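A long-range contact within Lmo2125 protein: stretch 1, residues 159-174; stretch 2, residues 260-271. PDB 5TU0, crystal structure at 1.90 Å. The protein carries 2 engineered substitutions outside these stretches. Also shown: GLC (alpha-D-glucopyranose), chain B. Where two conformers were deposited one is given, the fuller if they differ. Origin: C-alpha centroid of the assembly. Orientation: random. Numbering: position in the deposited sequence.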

# COMPACT_ATOMS: atom_id res chain seq x y z
N LYS A 159 -1.65 -5.59 -13.32
CA LYS A 159 -0.23 -5.39 -13.62
C LYS A 159 0.62 -6.44 -12.89
O LYS A 159 1.48 -6.11 -12.04
N TRP A 160 0.43 -7.70 -13.25
CA TRP A 160 1.12 -8.76 -12.56
C TRP A 160 2.64 -8.89 -12.78
O TRP A 160 3.28 -9.67 -12.08
N THR A 161 3.22 -8.11 -13.70
CA THR A 161 4.68 -8.09 -13.85
C THR A 161 5.30 -7.33 -12.67
O THR A 161 6.48 -7.47 -12.40
N ASP A 162 4.48 -6.51 -12.01
CA ASP A 162 4.91 -5.71 -10.87
C ASP A 162 4.61 -6.52 -9.60
O ASP A 162 3.45 -6.79 -9.27
N PHE A 163 5.66 -6.91 -8.88
CA PHE A 163 5.50 -7.69 -7.66
C PHE A 163 4.61 -7.02 -6.63
O PHE A 163 3.94 -7.70 -5.87
N TYR A 164 4.58 -5.69 -6.60
CA TYR A 164 3.67 -5.02 -5.67
C TYR A 164 2.20 -5.45 -5.91
O TYR A 164 1.42 -5.59 -4.96
N PHE A 165 1.84 -5.62 -7.17
CA PHE A 165 0.51 -6.07 -7.56
C PHE A 165 0.30 -7.57 -7.45
O PHE A 165 -0.72 -8.03 -6.91
N SER A 166 1.26 -8.36 -7.93
CA SER A 166 1.12 -9.80 -7.91
C SER A 166 1.34 -10.47 -6.56
O SER A 166 0.92 -11.63 -6.40
N TYR A 167 1.98 -9.79 -5.61
CA TYR A 167 2.25 -10.42 -4.32
C TYR A 167 1.02 -11.04 -3.67
O TYR A 167 1.07 -12.17 -3.21
N GLY A 168 -0.08 -10.30 -3.65
CA GLY A 168 -1.31 -10.79 -3.06
C GLY A 168 -1.88 -12.06 -3.68
O GLY A 168 -2.62 -12.78 -3.02
N LEU A 169 -1.51 -12.34 -4.92
CA LEU A 169 -1.93 -13.55 -5.59
C LEU A 169 -1.11 -14.71 -5.02
O LEU A 169 -1.65 -15.75 -4.64
N LEU A 170 0.20 -14.54 -4.98
CA LEU A 170 1.09 -15.58 -4.44
C LEU A 170 0.75 -15.83 -2.95
O LEU A 170 0.69 -16.97 -2.49
N ALA A 171 0.49 -14.74 -2.23
CA ALA A 171 0.19 -14.86 -0.82
C ALA A 171 -1.18 -15.52 -0.60
O ALA A 171 -1.37 -16.27 0.36
N GLY A 172 -2.13 -15.28 -1.51
CA GLY A 172 -3.46 -15.90 -1.39
C GLY A 172 -3.37 -17.41 -1.49
O GLY A 172 -4.23 -18.14 -0.97
N TYR A 173 -2.33 -17.89 -2.18
CA TYR A 173 -2.06 -19.33 -2.31
C TYR A 173 -1.12 -19.89 -1.22
O TYR A 173 -0.83 -21.09 -1.22
N GLY A 174 -0.65 -19.06 -0.30
CA GLY A 174 0.23 -19.53 0.77
C GLY A 174 1.67 -19.05 0.67
O GLY A 174 2.50 -19.42 1.50
N THR A 260 -12.50 -13.25 -4.97
CA THR A 260 -11.98 -14.45 -4.30
C THR A 260 -11.24 -15.36 -5.28
O THR A 260 -11.69 -15.60 -6.39
N LEU A 261 -10.08 -15.86 -4.87
CA LEU A 261 -9.26 -16.75 -5.71
C LEU A 261 -9.90 -18.12 -5.89
O LEU A 261 -10.81 -18.49 -5.14
N ASN A 262 -9.42 -18.88 -6.88
CA ASN A 262 -9.91 -20.22 -7.18
C ASN A 262 -9.80 -21.25 -6.08
O ASN A 262 -10.49 -22.27 -6.12
N ASN A 263 -8.91 -21.00 -5.10
CA ASN A 263 -8.78 -21.90 -3.94
C ASN A 263 -9.76 -21.54 -2.81
O ASN A 263 -9.74 -22.15 -1.74
N GLY A 264 -10.60 -20.52 -3.05
CA GLY A 264 -11.58 -20.08 -2.05
C GLY A 264 -11.02 -19.07 -1.05
O GLY A 264 -11.76 -18.61 -0.16
N LYS A 265 -9.75 -18.73 -1.20
CA LYS A 265 -9.11 -17.77 -0.29
C LYS A 265 -9.08 -16.38 -0.90
O LYS A 265 -9.22 -16.22 -2.12
N GLU A 266 -8.94 -15.39 -0.03
CA GLU A 266 -8.89 -14.01 -0.46
C GLU A 266 -7.52 -13.63 -0.97
O GLU A 266 -6.49 -14.13 -0.50
N TYR A 267 -7.51 -12.74 -1.96
CA TYR A 267 -6.29 -12.13 -2.46
C TYR A 267 -5.73 -11.41 -1.22
O TYR A 267 -6.48 -10.75 -0.50
N SER A 268 -4.42 -11.53 -1.00
CA SER A 268 -3.78 -11.00 0.21
C SER A 268 -2.70 -9.98 -0.10
O SER A 268 -1.51 -10.25 0.07
N PRO A 269 -3.11 -8.78 -0.54
CA PRO A 269 -2.14 -7.76 -0.95
C PRO A 269 -1.40 -7.14 0.22
O PRO A 269 -1.73 -7.43 1.35
N PHE A 270 -0.39 -6.32 -0.06
CA PHE A 270 0.31 -5.59 1.00
C PHE A 270 -0.64 -4.58 1.67
O PHE A 270 -1.42 -3.93 0.98
N ALA A 271 -0.56 -4.49 2.99
CA ALA A 271 -1.35 -3.53 3.77
C ALA A 271 -0.51 -2.25 3.85
O ALA A 271 0.45 -2.19 4.62

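This is a helix-against-loop contact in which a segment without regular secondary structure, which includes a type I turn from L261 to G264, lies along one side of the 163-172 helix, joined by aromatic packing, two glycine sites and four direct hydrogen bonds; the two stretches bury 771 Å² between them, both sides summed.

The CA atoms come nearest at G168 and P269, 3.8 Å apart; G172 and Y267 follow at 4.8 Å between CA atoms. Both glycines would point a CB toward the loop, and there is no room for one: an ideal CB on G168 would lie 2.4 Å from Y267 CE1, and one on G172 would lie 2.2 Å from L261 CD1. At the first site S268 N donates to G168 O at 3.0 Å with a nearly straight N-H...O angle of 175°. The same carbonyl accepts G172 N within the helix, also at 3.0 Å from N to O.

Y267 (chi1 t) leaves its backbone sideways, but its end reaches the helix. One ring face covers G168 C and L169 N, while the hydroxyl is bonded in both senses: Y267 OH donates to F165 O at 2.7 Å and accepts from W160 NE1 at 2.9 Å. Both partners lie near the ring plane, as expected for a phenol oxygen. The helix is kinked here: the regular i to i-4 bonds at the N atoms of G168 and L169 are missing; L169 N bonds instead to S166 O, 2.9 Å away.

F270 (chi1 m) points toward the helix and has the largest covered area, 122 Å². Its ring forms an offset stack with Y167 (chi1 t), centroids 4.3 Å apart and planes at 7°. F163 CE2 approaches its edge, 4.1 Å from F270 CZ, and Y164 CD1 lies 3.7 Å from F270 CD2 in an oblique pair. Y164 also presents one ring face to the glucose, with Y164 CD1 3.9 Å from GLC C4. Two waters lie between Y164 and F270: one accepts from F270 N at 2.9 Å and donates to Y164 O at 2.7 Å, and another donates to F270 O at 2.7 Å and lies 3.1 Å from Y164 OH.

Toward the helix C-terminus, L261 (m, t) points in, placing CD2 3.6 Å from L169 CD1 and CD1 3.6 Å from G172 CA. N263 (chi1 p) uses both ends of its amide: ND2 donates to G172 O at 3.0 Å, while OD1 accepts K265 N at 2.9 Å within the loop. Y173 starts away, yet its ring (chi1 m) returns to set one face against N263 ND2, and a water links Y173 OH to N262 N, 2.9 Å from each.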

# COMPACT_ATOMS: atom_id res chain seq x y z
CB LYS A 159 0.18 -3.97 -13.22
CG LYS A 159 1.51 -3.52 -13.79
CD LYS A 159 2.03 -2.28 -13.07
CE LYS A 159 3.41 -1.89 -13.58
NZ LYS A 159 4.04 -0.85 -12.73
CB TRP A 160 0.40 -10.11 -12.69
CG TRP A 160 -0.88 -10.22 -11.87
CD1 TRP A 160 -1.20 -9.53 -10.73
CD2 TRP A 160 -1.92 -11.18 -12.06
NE1 TRP A 160 -2.41 -9.96 -10.23
CE2 TRP A 160 -2.87 -10.97 -11.03
CE3 TRP A 160 -2.17 -12.17 -13.01
CZ2 TRP A 160 -4.05 -11.72 -10.94
CZ3 TRP A 160 -3.33 -12.91 -12.92
CH2 TRP A 160 -4.25 -12.68 -11.89
CB THR A 161 5.15 -7.43 -15.15
OG1 THR A 161 4.53 -6.14 -15.30
CG2 THR A 161 4.80 -8.29 -16.34
CB ASP A 162 4.15 -4.37 -10.89
CG ASP A 162 4.66 -3.36 -9.86
OD1 ASP A 162 5.07 -3.76 -8.76
OD2 ASP A 162 4.57 -2.15 -10.15
CB PHE A 163 6.86 -8.01 -7.06
CG PHE A 163 6.79 -8.85 -5.84
CD1 PHE A 163 6.32 -10.15 -5.91
CD2 PHE A 163 7.26 -8.37 -4.61
CE1 PHE A 163 6.28 -10.95 -4.78
CE2 PHE A 163 7.21 -9.17 -3.48
CZ PHE A 163 6.72 -10.45 -3.57
CB TYR A 164 3.82 -3.50 -5.74
CG TYR A 164 2.94 -2.80 -4.75
CD1 TYR A 164 3.33 -2.65 -3.42
CD2 TYR A 164 1.69 -2.32 -5.13
CE1 TYR A 164 2.50 -2.02 -2.51
CE2 TYR A 164 0.86 -1.70 -4.23
CZ TYR A 164 1.27 -1.55 -2.92
OH TYR A 164 0.42 -0.94 -2.05
CB PHE A 165 0.21 -5.60 -9.00
CG PHE A 165 -0.07 -4.14 -9.10
CD1 PHE A 165 0.97 -3.22 -9.09
CD2 PHE A 165 -1.37 -3.67 -9.20
CE1 PHE A 165 0.72 -1.86 -9.16
CE2 PHE A 165 -1.63 -2.31 -9.28
CZ PHE A 165 -0.59 -1.40 -9.26
CB SER A 166 2.03 -10.46 -8.95
OG SER A 166 3.38 -10.24 -8.61
CB TYR A 167 2.92 -9.47 -3.32
CG TYR A 167 3.05 -10.13 -1.98
CD1 TYR A 167 3.90 -11.22 -1.81
CD2 TYR A 167 2.30 -9.72 -0.89
CE1 TYR A 167 4.02 -11.86 -0.60
CE2 TYR A 167 2.41 -10.36 0.33
CZ TYR A 167 3.27 -11.42 0.47
OH TYR A 167 3.40 -12.07 1.66
CB LEU A 169 -1.69 -13.43 -7.10
CG LEU A 169 -1.88 -14.67 -7.96
CD1 LEU A 169 -3.31 -15.19 -7.87
CD2 LEU A 169 -1.49 -14.38 -9.41
CB LEU A 170 2.56 -15.18 -4.61
CG LEU A 170 3.22 -15.40 -5.97
CD1 LEU A 170 2.47 -14.74 -7.11
CD2 LEU A 170 4.67 -14.97 -5.88
CB ALA A 171 0.25 -13.49 -0.15
CB TYR A 173 -1.52 -19.62 -3.71
CG TYR A 173 -2.61 -19.77 -4.76
CD1 TYR A 173 -3.18 -21.02 -5.01
CD2 TYR A 173 -3.06 -18.68 -5.50
CE1 TYR A 173 -4.16 -21.18 -5.97
CE2 TYR A 173 -4.04 -18.82 -6.47
CZ TYR A 173 -4.59 -20.08 -6.69
OH TYR A 173 -5.57 -20.23 -7.65
CB THR A 260 -13.16 -15.20 -3.64
OG1 THR A 260 -13.80 -14.32 -2.70
CG2 THR A 260 -12.70 -16.50 -2.94
CB LEU A 261 -7.86 -16.89 -5.10
CG LEU A 261 -7.01 -15.61 -5.02
CD1 LEU A 261 -5.78 -15.79 -4.13
CD2 LEU A 261 -6.60 -15.15 -6.42
CB ASN A 262 -9.25 -20.77 -8.47
CG ASN A 262 -9.69 -20.00 -9.73
OD1 ASN A 262 -10.45 -19.01 -9.66
ND2 ASN A 262 -9.20 -20.45 -10.87
CB ASN A 263 -7.34 -21.87 -3.39
CG ASN A 263 -6.91 -20.49 -2.89
OD1 ASN A 263 -7.64 -19.51 -3.01
ND2 ASN A 263 -5.70 -20.42 -2.34
CB LYS A 265 -7.71 -18.24 0.09
CG LYS A 265 -7.74 -19.58 0.80
CD LYS A 265 -6.39 -19.95 1.39
CE LYS A 265 -6.55 -21.20 2.24
NZ LYS A 265 -5.32 -21.54 3.03
CB GLU A 266 -9.30 -13.07 0.68
CG GLU A 266 -10.72 -13.28 1.16
CD GLU A 266 -11.73 -13.12 0.03
OE1 GLU A 266 -11.73 -12.07 -0.62
OE2 GLU A 266 -12.51 -14.05 -0.21
CB TYR A 267 -6.65 -11.14 -3.56
CG TYR A 267 -5.56 -10.80 -4.53
CD1 TYR A 267 -4.63 -9.79 -4.26
CD2 TYR A 267 -5.50 -11.43 -5.77
CE1 TYR A 267 -3.65 -9.46 -5.19
CE2 TYR A 267 -4.54 -11.09 -6.69
CZ TYR A 267 -3.62 -10.10 -6.41
OH TYR A 267 -2.66 -9.79 -7.34
CB SER A 268 -3.22 -12.17 1.00
OG SER A 268 -4.25 -13.09 1.30
CB PRO A 269 -3.02 -6.72 -1.62
CG PRO A 269 -4.30 -6.79 -0.85
CD PRO A 269 -4.48 -8.24 -0.53
CB PHE A 270 1.54 -4.84 0.48
CG PHE A 270 2.68 -5.73 0.06
CD1 PHE A 270 3.27 -6.60 0.97
CD2 PHE A 270 3.17 -5.68 -1.23
CE1 PHE A 270 4.32 -7.42 0.58
CE2 PHE A 270 4.23 -6.50 -1.62
CZ PHE A 270 4.80 -7.36 -0.71
CB ALA A 271 -1.61 -4.07 5.17
C1 GLC B . 2.31 2.54 -3.97
C2 GLC B . 2.83 2.14 -2.58
C3 GLC B . 4.34 1.92 -2.58
C4 GLC B . 4.72 0.94 -3.69
C5 GLC B . 4.20 1.45 -5.03
C6 GLC B . 4.57 0.49 -6.16
O2 GLC B . 2.48 3.14 -1.62
O3 GLC B . 4.76 1.43 -1.30
O4 GLC B . 6.14 0.76 -3.73
O5 GLC B . 2.78 1.62 -4.97
O6 GLC B . 3.81 0.78 -7.34
O HOH W 1 -0.09 -5.29 -2.77
O HOH W 2 -1.64 -3.23 -1.65
O HOH W 3 -7.25 -18.09 -8.59